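Local coordinates for protein EreC (PDB 6XCQ) that probably inactivates erythromycin and related macrolide antibiotics by hydrolysing the ester bond of the macrolactone ring, and so gives resistance to them, at residues Gly68-Ala73 / Pro351-Pro356; Val367-Asp372 / Ser408-Val413; Ala60-Leu65 / Glu336-Ile341. The protein carries 1 engineered substitution. All blocks are in the same frame, centred on the assembly; numbering follows the deposited sequence. Where two conformers were deposited one is given.

In the fold
Contact 3 lies in the central, mostly parallel sheet, where strands 62-65 and 338-345 run side by side. Beyond this pairing both strands lead on along the chain toward contact 1, about 25 Å away between centres, where the loop after strand 62-65 meets strand 349-354. Contact 2 follows, its centre about 8 Å from that of contact 1, and packs the 408-411 turn against the partner strand 365-370. The two are joined by the bond of Glu-352 OE2 to Ser-410 OG (2.5 Å) and by Gln-409, whose N meets Gly-68 O at 2.7 Å. At contact 1, His-70 meets Glu-67, Glu-98 and His-306, probably at the active-site cleft.

Contact 1: Gly68-Ala73 / Pro351-Pro356; sequences GAHFVA and PEMQFP
Phe-71 and Pro-351 bring the two backbones closest, with 6.7 Å between their CA atoms, and no direct hydrogen bond passes between the segments. A water spans the gap instead: it donates to His-70 O at 2.8 Å and to Pro-351 O at 2.7 Å, so two carbonyls that cannot pair with each other share one donor. Beside it the proline ring meets one branch of Val-72 at about a right angle, CD 3.6 Å from Val-72 CG2, while its CG rests near Phe-71 O. Val-72 is the N-cap residue of helix 73-90, and the segment 68-73 is thus the loop that links a strand of the central mixed sheet to the following helix, here laid on one strand of the antiparallel hairpin 349-354/365-370. Phe-71 takes a left-handed backbone conformation in this loop, and its ring presents an edge to Met-353, CE2 lying 4.1 Å from CG, the two side chains crossing at about a right angle. His-70 CB sits 3.5 Å above one face of the same ring, toward its rim. Because Met-353 bends at its last torsion (chi3 -77°), the methyl CE folds over to the edge of the imidazole, 4.0 Å from His-70 CD2. Glu-67 OE2 is hydrogen-bonded to His-70 ND1, and His-306 meets the imidazole edge-to-face. On the strand, Glu-352 turns its carboxylate back on the chain, where OE1 accepts Met-353 N (2.8 Å) with the anti lone pair and also receives Gln-409 NE2.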
loop_
_atom_site.group_PDB
_atom_site.type_symbol
_atom_site.label_atom_id
_atom_site.label_comp_id
_atom_site.label_asym_id
_atom_site.label_seq_id
_atom_site.Cartn_x
_atom_site.Cartn_y
_atom_site.Cartn_z
ATOM N N GLY A 68 2.892 -1.726 11.638
ATOM C CA GLY A 68 3.329 -3.077 11.933
ATOM C C GLY A 68 2.225 -4.099 11.818
ATOM O O GLY A 68 2.506 -5.303 11.740
ATOM N N ALA A 69 0.975 -3.644 11.803
ATOM C CA ALA A 69 -0.171 -4.517 11.607
ATOM C C ALA A 69 -1.289 -3.687 11.015
ATOM O O ALA A 69 -1.420 -2.500 11.325
ATOM C CB ALA A 69 -0.620 -5.171 12.924
ATOM N N HIS A 70 -2.070 -4.301 10.139
ATOM C CA HIS A 70 -3.217 -3.597 9.593
ATOM C C HIS A 70 -4.277 -3.415 10.677
ATOM O O HIS A 70 -4.304 -4.141 11.680
ATOM C CB HIS A 70 -3.816 -4.371 8.411
ATOM C CG HIS A 70 -2.958 -4.384 7.178
ATOM N ND1 HIS A 70 -2.351 -3.253 6.676
ATOM C CD2 HIS A 70 -2.632 -5.391 6.332
ATOM C CE1 HIS A 70 -1.687 -3.560 5.576
ATOM N NE2 HIS A 70 -1.848 -4.851 5.340
ATOM N N PHE A 71 -5.142 -2.414 10.472
ATOM C CA PHE A 71 -6.394 -2.264 11.224
ATOM C C PHE A 71 -6.176 -1.821 12.670
ATOM O O PHE A 71 -6.982 -2.147 13.546
ATOM C CB PHE A 71 -7.218 -3.557 11.192
ATOM C CG PHE A 71 -7.349 -4.155 9.806
ATOM C CD1 PHE A 71 -7.893 -3.413 8.770
ATOM C CD2 PHE A 71 -6.916 -5.441 9.544
ATOM C CE1 PHE A 71 -8.024 -3.955 7.487
ATOM C CE2 PHE A 71 -7.031 -5.988 8.261
ATOM C CZ PHE A 71 -7.587 -5.238 7.237
ATOM N N VAL A 72 -5.128 -1.043 12.928
ATOM C CA VAL A 72 -4.768 -0.608 14.278
ATOM C C VAL A 72 -5.084 0.874 14.420
ATOM O O VAL A 72 -4.652 1.687 13.596
ATOM C CB VAL A 72 -3.283 -0.875 14.572
ATOM C CG1 VAL A 72 -2.894 -0.254 15.890
ATOM C CG2 VAL A 72 -2.974 -2.373 14.557
ATOM N N ALA A 73 -5.819 1.230 15.483
ATOM C CA ALA A 73 -6.234 2.619 15.681
ATOM C C ALA A 73 -5.036 3.532 15.895
ATOM O O ALA A 73 -4.968 4.627 15.323
ATOM C CB ALA A 73 -7.187 2.719 16.876
ATOM N N PRO A 351 -4.362 -6.783 16.358
ATOM C CA PRO A 351 -5.323 -7.373 15.419
ATOM C C PRO A 351 -4.581 -8.220 14.404
ATOM O O PRO A 351 -3.566 -7.802 13.841
ATOM C CB PRO A 351 -5.992 -6.158 14.760
ATOM C CG PRO A 351 -5.580 -4.975 15.566
ATOM C CD PRO A 351 -4.287 -5.318 16.214
ATOM N N GLU A 352 -5.077 -9.419 14.185
ATOM C CA GLU A 352 -4.477 -10.329 13.230
ATOM C C GLU A 352 -5.546 -10.769 12.242
ATOM O O GLU A 352 -6.741 -10.766 12.557
ATOM C CB GLU A 352 -3.857 -11.537 13.955
ATOM C CG GLU A 352 -3.195 -12.590 13.045
ATOM C CD GLU A 352 -2.039 -12.036 12.230
ATOM O OE1 GLU A 352 -2.310 -11.327 11.232
ATOM O OE2 GLU A 352 -0.862 -12.319 12.586
ATOM N N MET A 353 -5.117 -11.125 11.039
ATOM C CA MET A 353 -6.021 -11.693 10.057
ATOM C C MET A 353 -6.108 -13.199 10.252
ATOM O O MET A 353 -5.085 -13.886 10.317
ATOM C CB MET A 353 -5.558 -11.340 8.645
ATOM C CG MET A 353 -5.751 -9.852 8.348
ATOM S SD MET A 353 -4.977 -9.319 6.813
ATOM C CE MET A 353 -3.275 -9.249 7.349
ATOM N N GLN A 354 -7.326 -13.704 10.371
ATOM C CA GLN A 354 -7.565 -15.125 10.574
ATOM C C GLN A 354 -8.032 -15.748 9.263
ATOM O O GLN A 354 -9.113 -15.415 8.766
ATOM C CB GLN A 354 -8.592 -15.339 11.681
ATOM C CG GLN A 354 -8.815 -16.806 11.990
ATOM C CD GLN A 354 -9.815 -17.005 13.093
ATOM O OE1 GLN A 354 -9.465 -17.466 14.177
ATOM N NE2 GLN A 354 -11.071 -16.643 12.833
ATOM N N PHE A 355 -7.223 -16.650 8.707
ATOM C CA PHE A 355 -7.534 -17.326 7.449
ATOM C C PHE A 355 -7.317 -18.823 7.648
ATOM O O PHE A 355 -6.266 -19.231 8.172
ATOM C CB PHE A 355 -6.662 -16.803 6.287
ATOM C CG PHE A 355 -6.756 -17.634 5.028
ATOM C CD1 PHE A 355 -7.773 -17.415 4.108
ATOM C CD2 PHE A 355 -5.824 -18.630 4.761
ATOM C CE1 PHE A 355 -7.869 -18.184 2.949
ATOM C CE2 PHE A 355 -5.912 -19.397 3.603
ATOM C CZ PHE A 355 -6.937 -19.170 2.695
ATOM N N PRO A 356 -8.266 -19.676 7.234
ATOM C CA PRO A 356 -9.495 -19.251 6.567
ATOM C C PRO A 356 -10.520 -18.796 7.578
ATOM O O PRO A 356 -10.294 -18.877 8.778
ATOM C CB PRO A 356 -9.959 -20.516 5.846
ATOM C CG PRO A 356 -9.434 -21.617 6.683
ATOM C CD PRO A 356 -8.112 -21.141 7.213
HETATM O O HOH W 1 -3.792 -6.840 11.292
#

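Contact 2: Val367-Asp372 / Ser408-Val413; sequences VTTPAD and SQSASV
Asp-372 and Ser-412 make the one direct hydrogen bond of this contact, at the start of the second strand of a β-hairpin. The hairpin pairs strands 405-408 and 411-414 through a type II' turn from Ser-408 to Ala-411, and the end of strand 365-370 lies alongside that turn, the touching parts only 15° apart in direction and Ala-371 CA 4.5 Å from Ser-410 CA. The compact part is around the aspartate. With CG placed opposite its own backbone N (chi1 -162°), the carboxylate reaches Ser-412, and Ser-412 OG donates to Asp-372 OD2 at 2.6 Å, on the anti lone pair. The other oxygen, OD1, forms a salt bridge with Arg-375, so both ends of the carboxylate are engaged. A water tucked in next to the turn ties the backbones together: it accepts from Asp-372 N at 3.0 Å and donates to Gln-409 O at 2.7 Å and to Ala-411 O at 2.6 Å. Three polar atoms of the two segments are thus met without any backbone-to-backbone bond. The loose side is the water-bridged edge at exposed Pro-370, whose ring stays well clear of the turn. Here a second water links the carbonyls, donating to Pro-370 O at 3.0 Å and to Ser-410 O at 2.6 Å. Thr-369 is a separate case: it has two conformers, and in one of them its CG2 lies 3.5 Å from Ser-410 CB, a close approach that is therefore doubtful. Ser-410 OG itself is committed to Glu-352 OE2 on strand 349-354.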
loop_
_atom_site.group_PDB
_atom_site.type_symbol
_atom_site.label_atom_id
_atom_site.label_comp_id
_atom_site.label_asym_id
_atom_site.label_seq_id
_atom_site.Cartn_x
_atom_site.Cartn_y
_atom_site.Cartn_z
ATOM N N VAL A 367 -9.112 -10.578 14.299
ATOM C CA VAL A 367 -9.306 -10.984 15.680
ATOM C C VAL A 367 -8.110 -10.528 16.505
ATOM O O VAL A 367 -6.969 -10.542 16.031
ATOM C CB VAL A 367 -9.508 -12.509 15.811
ATOM C CG1 VAL A 367 -10.728 -12.947 15.037
ATOM C CG2 VAL A 367 -8.286 -13.261 15.316
ATOM N N THR A 368 -8.374 -10.118 17.738
ATOM C CA THR A 368 -7.299 -9.742 18.646
ATOM C C THR A 368 -6.552 -10.992 19.105
ATOM O O THR A 368 -7.161 -11.947 19.592
ATOM C CB THR A 368 -7.878 -8.974 19.830
ATOM O OG1 THR A 368 -8.510 -7.775 19.354
ATOM C CG2 THR A 368 -6.788 -8.600 20.801
ATOM N N THR A 369 -5.236 -10.988 18.942
ATOM C CA THR A 369 -4.411 -12.134 19.266
ATOM C C THR A 369 -3.131 -11.640 19.927
ATOM O O THR A 369 -2.732 -10.487 19.722
ATOM C CB THR A 369 -4.096 -12.970 18.011
ATOM O OG1 THR A 369 -3.848 -14.332 18.388
ATOM C CG2 THR A 369 -2.895 -12.430 17.273
ATOM N N PRO A 370 -2.490 -12.472 20.753
ATOM C CA PRO A 370 -1.255 -12.040 21.431
ATOM C C PRO A 370 -0.167 -11.672 20.432
ATOM O O PRO A 370 0.079 -12.392 19.466
ATOM C CB PRO A 370 -0.848 -13.267 22.262
ATOM C CG PRO A 370 -2.117 -13.984 22.510
ATOM C CD PRO A 370 -2.940 -13.784 21.254
ATOM N N ALA A 371 0.501 -10.547 20.678
ATOM C CA ALA A 371 1.585 -10.165 19.786
ATOM C C ALA A 371 2.857 -10.923 20.163
ATOM O O ALA A 371 2.965 -11.499 21.251
ATOM C CB ALA A 371 1.824 -8.650 19.824
ATOM N N ASP A 372 3.818 -10.935 19.239
ATOM C CA ASP A 372 5.066 -11.662 19.460
ATOM C C ASP A 372 5.801 -11.128 20.684
ATOM O O ASP A 372 5.831 -9.915 20.928
ATOM C CB ASP A 372 5.970 -11.548 18.225
ATOM C CG ASP A 372 7.065 -12.601 18.203
ATOM O OD1 ASP A 372 6.846 -13.686 18.782
ATOM O OD2 ASP A 372 8.142 -12.342 17.615
ATOM N N SER A 408 5.710 -7.834 13.401
ATOM C CA SER A 408 5.009 -7.662 12.139
ATOM C C SER A 408 3.795 -8.574 12.220
ATOM O O SER A 408 3.952 -9.789 12.371
ATOM C CB SER A 408 5.928 -8.018 10.964
ATOM O OG SER A 408 5.235 -8.024 9.730
ATOM N N GLN A 409 2.601 -7.992 12.179
ATOM C CA GLN A 409 1.353 -8.724 12.487
ATOM C C GLN A 409 1.531 -9.333 13.882
ATOM O O GLN A 409 2.073 -8.664 14.772
ATOM C CB GLN A 409 1.029 -9.722 11.385
ATOM C CG GLN A 409 0.726 -9.091 10.026
ATOM C CD GLN A 409 -0.419 -8.098 10.073
ATOM O OE1 GLN A 409 -0.256 -6.953 9.668
ATOM N NE2 GLN A 409 -1.603 -8.546 10.536
ATOM N N SER A 410 1.127 -10.584 14.107
ATOM C CA SER A 410 1.344 -11.242 15.391
ATOM C C SER A 410 2.679 -11.972 15.457
ATOM O O SER A 410 2.927 -12.685 16.431
ATOM C CB SER A 410 0.202 -12.216 15.707
ATOM O OG SER A 410 0.109 -13.246 14.746
ATOM N N ALA A 411 3.551 -11.780 14.466
ATOM C CA ALA A 411 4.870 -12.399 14.455
ATOM C C ALA A 411 5.954 -11.325 14.493
ATOM O O ALA A 411 5.722 -10.239 15.031
ATOM C CB ALA A 411 5.025 -13.295 13.218
ATOM N N SER A 412 7.143 -11.633 13.958
ATOM C CA SER A 412 8.224 -10.667 13.768
ATOM C C SER A 412 8.953 -10.950 12.457
ATOM O O SER A 412 8.885 -12.050 11.914
ATOM C CB SER A 412 9.248 -10.675 14.923
ATOM O OG SER A 412 8.674 -10.267 16.156
ATOM N N VAL A 413 9.648 -9.938 11.945
ATOM C CA VAL A 413 10.599 -10.114 10.857
ATOM C C VAL A 413 11.984 -9.858 11.432
ATOM O O VAL A 413 12.139 -9.122 12.408
ATOM C CB VAL A 413 10.329 -9.190 9.643
ATOM C CG1 VAL A 413 8.902 -9.356 9.152
ATOM C CG2 VAL A 413 10.617 -7.738 9.985
HETATM O O HOH W 2 2.244 -14.246 18.402
HETATM O O HOH W 3 3.901 -9.401 16.657
#

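Contact 3: Ala60-Leu65 / Glu336-Ile341; sequences ARIVGL and EDYRAI
Ile-62 to Leu-65 pair with Tyr-338 to Ile-341 as neighbouring parallel strands of the central sheet, their axes 4.6 Å apart at closest approach. At the entry Asp-337 O takes two donors, Arg-61 N at 3.0 Å in the carbonyl plane and Ile-62 N at 3.0 Å. The ladder then runs through Arg-339 N to Ile-62 O (2.8 Å), Gly-64 N to Arg-339 O (2.8 Å) and Ile-341 N to Gly-64 O (2.8 Å). Side-chain polar groups find partners beyond this ladder. Arg-339 NH1 donates to Glu-336 O and to Tyr-338 O, NE goes to Leu-56 O, and Ala-60 CB lies over one face of the guanidinium, toward its rim. Asp-337 forms a salt bridge with Arg-333; Arg-61 NH2 reaches the carbonyls of Val-293, Asn-296 and Val-299, and Tyr-338 OH that of Leu-310. Apolar contacts lie on both faces of the pair: Ile-62 CG2 abuts the tyrosine ring edge 3.5 Å from CD1, while on the other face Ile-341 CD1 touches both Val-63 CG1 (4.0 Å) and Leu-65 CD2. Charged groups are thus kept at the strand entry, tied largely to backbone carbonyls, while the buried strands are held by backbone amide-carbonyl bonds and apolar side-chain contacts.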
loop_
_atom_site.group_PDB
_atom_site.type_symbol
_atom_site.label_atom_id
_atom_site.label_comp_id
_atom_site.label_asym_id
_atom_site.label_seq_id
_atom_site.Cartn_x
_atom_site.Cartn_y
_atom_site.Cartn_z
ATOM N N ALA A 60 14.339 13.934 0.391
ATOM C CA ALA A 60 13.421 12.844 0.097
ATOM C C ALA A 60 12.290 13.332 -0.804
ATOM O O ALA A 60 11.749 14.425 -0.615
ATOM C CB ALA A 60 12.851 12.266 1.398
ATOM N N ARG A 61 11.936 12.518 -1.797
ATOM C CA ARG A 61 10.703 12.710 -2.539
ATOM C C ARG A 61 9.681 11.605 -2.300
ATOM O O ARG A 61 8.513 11.777 -2.670
ATOM C CB ARG A 61 10.987 12.818 -4.044
ATOM C CG ARG A 61 11.808 14.035 -4.435
ATOM C CD ARG A 61 11.832 14.168 -5.945
ATOM N NE ARG A 61 10.475 14.192 -6.474
ATOM C CZ ARG A 61 10.158 13.998 -7.750
ATOM N NH1 ARG A 61 11.107 13.748 -8.645
ATOM N NH2 ARG A 61 8.887 14.025 -8.123
ATOM N N ILE A 62 10.084 10.489 -1.694
ATOM C CA ILE A 62 9.186 9.386 -1.352
ATOM C C ILE A 62 9.447 9.018 0.103
ATOM O O ILE A 62 10.552 8.587 0.437
ATOM C CB ILE A 62 9.414 8.159 -2.249
ATOM C CG1 ILE A 62 9.326 8.537 -3.734
ATOM C CG2 ILE A 62 8.407 7.073 -1.943
ATOM C CD1 ILE A 62 10.227 7.731 -4.590
ATOM N N VAL A 63 8.442 9.183 0.964
ATOM C CA VAL A 63 8.547 8.786 2.363
ATOM C C VAL A 63 7.418 7.810 2.666
ATOM O O VAL A 63 6.236 8.138 2.492
ATOM C CB VAL A 63 8.505 9.988 3.322
ATOM C CG1 VAL A 63 8.467 9.490 4.774
ATOM C CG2 VAL A 63 9.736 10.869 3.123
ATOM N N GLY A 64 7.778 6.610 3.118
ATOM C CA GLY A 64 6.785 5.630 3.511
ATOM C C GLY A 64 6.519 5.710 5.002
ATOM O O GLY A 64 7.454 5.752 5.804
ATOM N N LEU A 65 5.230 5.753 5.367
ATOM C CA LEU A 65 4.766 5.657 6.752
ATOM C C LEU A 65 4.122 4.284 6.914
ATOM O O LEU A 65 3.079 4.005 6.310
ATOM C CB LEU A 65 3.774 6.772 7.096
ATOM C CG LEU A 65 4.205 8.234 6.878
ATOM C CD1 LEU A 65 3.034 9.168 7.144
ATOM C CD2 LEU A 65 5.374 8.609 7.780
ATOM N N GLU A 336 18.397 8.360 -4.777
ATOM C CA GLU A 336 18.501 8.073 -3.340
ATOM C C GLU A 336 17.555 8.949 -2.513
ATOM O O GLU A 336 17.918 9.499 -1.470
ATOM C CB GLU A 336 19.949 8.218 -2.872
ATOM C CG GLU A 336 20.877 7.220 -3.529
ATOM C CD GLU A 336 22.296 7.303 -3.005
ATOM O OE1 GLU A 336 22.472 7.684 -1.832
ATOM O OE2 GLU A 336 23.237 6.987 -3.768
ATOM N N ASP A 337 16.307 9.054 -2.986
ATOM C CA ASP A 337 15.305 9.939 -2.401
ATOM C C ASP A 337 14.110 9.180 -1.807
ATOM O O ASP A 337 13.026 9.753 -1.675
ATOM C CB ASP A 337 14.827 10.940 -3.454
ATOM C CG ASP A 337 14.223 10.258 -4.667
ATOM O OD1 ASP A 337 14.159 9.013 -4.670
ATOM O OD2 ASP A 337 13.808 10.956 -5.621
ATOM N N TYR A 338 14.281 7.902 -1.476
ATOM C CA TYR A 338 13.266 7.113 -0.788
ATOM C C TYR A 338 13.643 6.962 0.677
ATOM O O TYR A 338 14.795 6.647 0.993
ATOM C CB TYR A 338 13.121 5.725 -1.418
ATOM C CG TYR A 338 12.200 4.803 -0.643
ATOM C CD1 TYR A 338 10.853 5.097 -0.501
ATOM C CD2 TYR A 338 12.676 3.629 -0.069
ATOM C CE1 TYR A 338 9.998 4.239 0.209
ATOM C CE2 TYR A 338 11.834 2.771 0.628
ATOM C CZ TYR A 338 10.502 3.083 0.766
ATOM O OH TYR A 338 9.672 2.240 1.481
ATOM N N ARG A 339 12.667 7.169 1.569
ATOM C CA ARG A 339 12.840 6.920 2.999
ATOM C C ARG A 339 11.675 6.078 3.502
ATOM O O ARG A 339 10.546 6.240 3.032
ATOM C CB ARG A 339 12.906 8.232 3.805
ATOM C CG ARG A 339 13.878 9.283 3.259
ATOM C CD ARG A 339 15.353 8.949 3.494
ATOM N NE ARG A 339 16.166 10.079 3.034
ATOM C CZ ARG A 339 16.758 10.163 1.840
ATOM N NH1 ARG A 339 16.679 9.161 0.970
ATOM N NH2 ARG A 339 17.436 11.258 1.513
ATOM N N ALA A 340 11.949 5.188 4.465
ATOM C CA ALA A 340 10.947 4.266 5.005
ATOM C C ALA A 340 10.898 4.385 6.524
ATOM O O ALA A 340 11.908 4.160 7.198
ATOM C CB ALA A 340 11.264 2.819 4.610
ATOM N N ILE A 341 9.728 4.694 7.063
ATOM C CA ILE A 341 9.539 4.786 8.505
ATOM C C ILE A 341 8.623 3.636 8.927
ATOM O O ILE A 341 7.440 3.604 8.565
ATOM C CB ILE A 341 8.970 6.146 8.922
ATOM C CG1 ILE A 341 9.779 7.279 8.265
ATOM C CG2 ILE A 341 8.969 6.257 10.452
ATOM C CD1 ILE A 341 9.340 8.676 8.642
#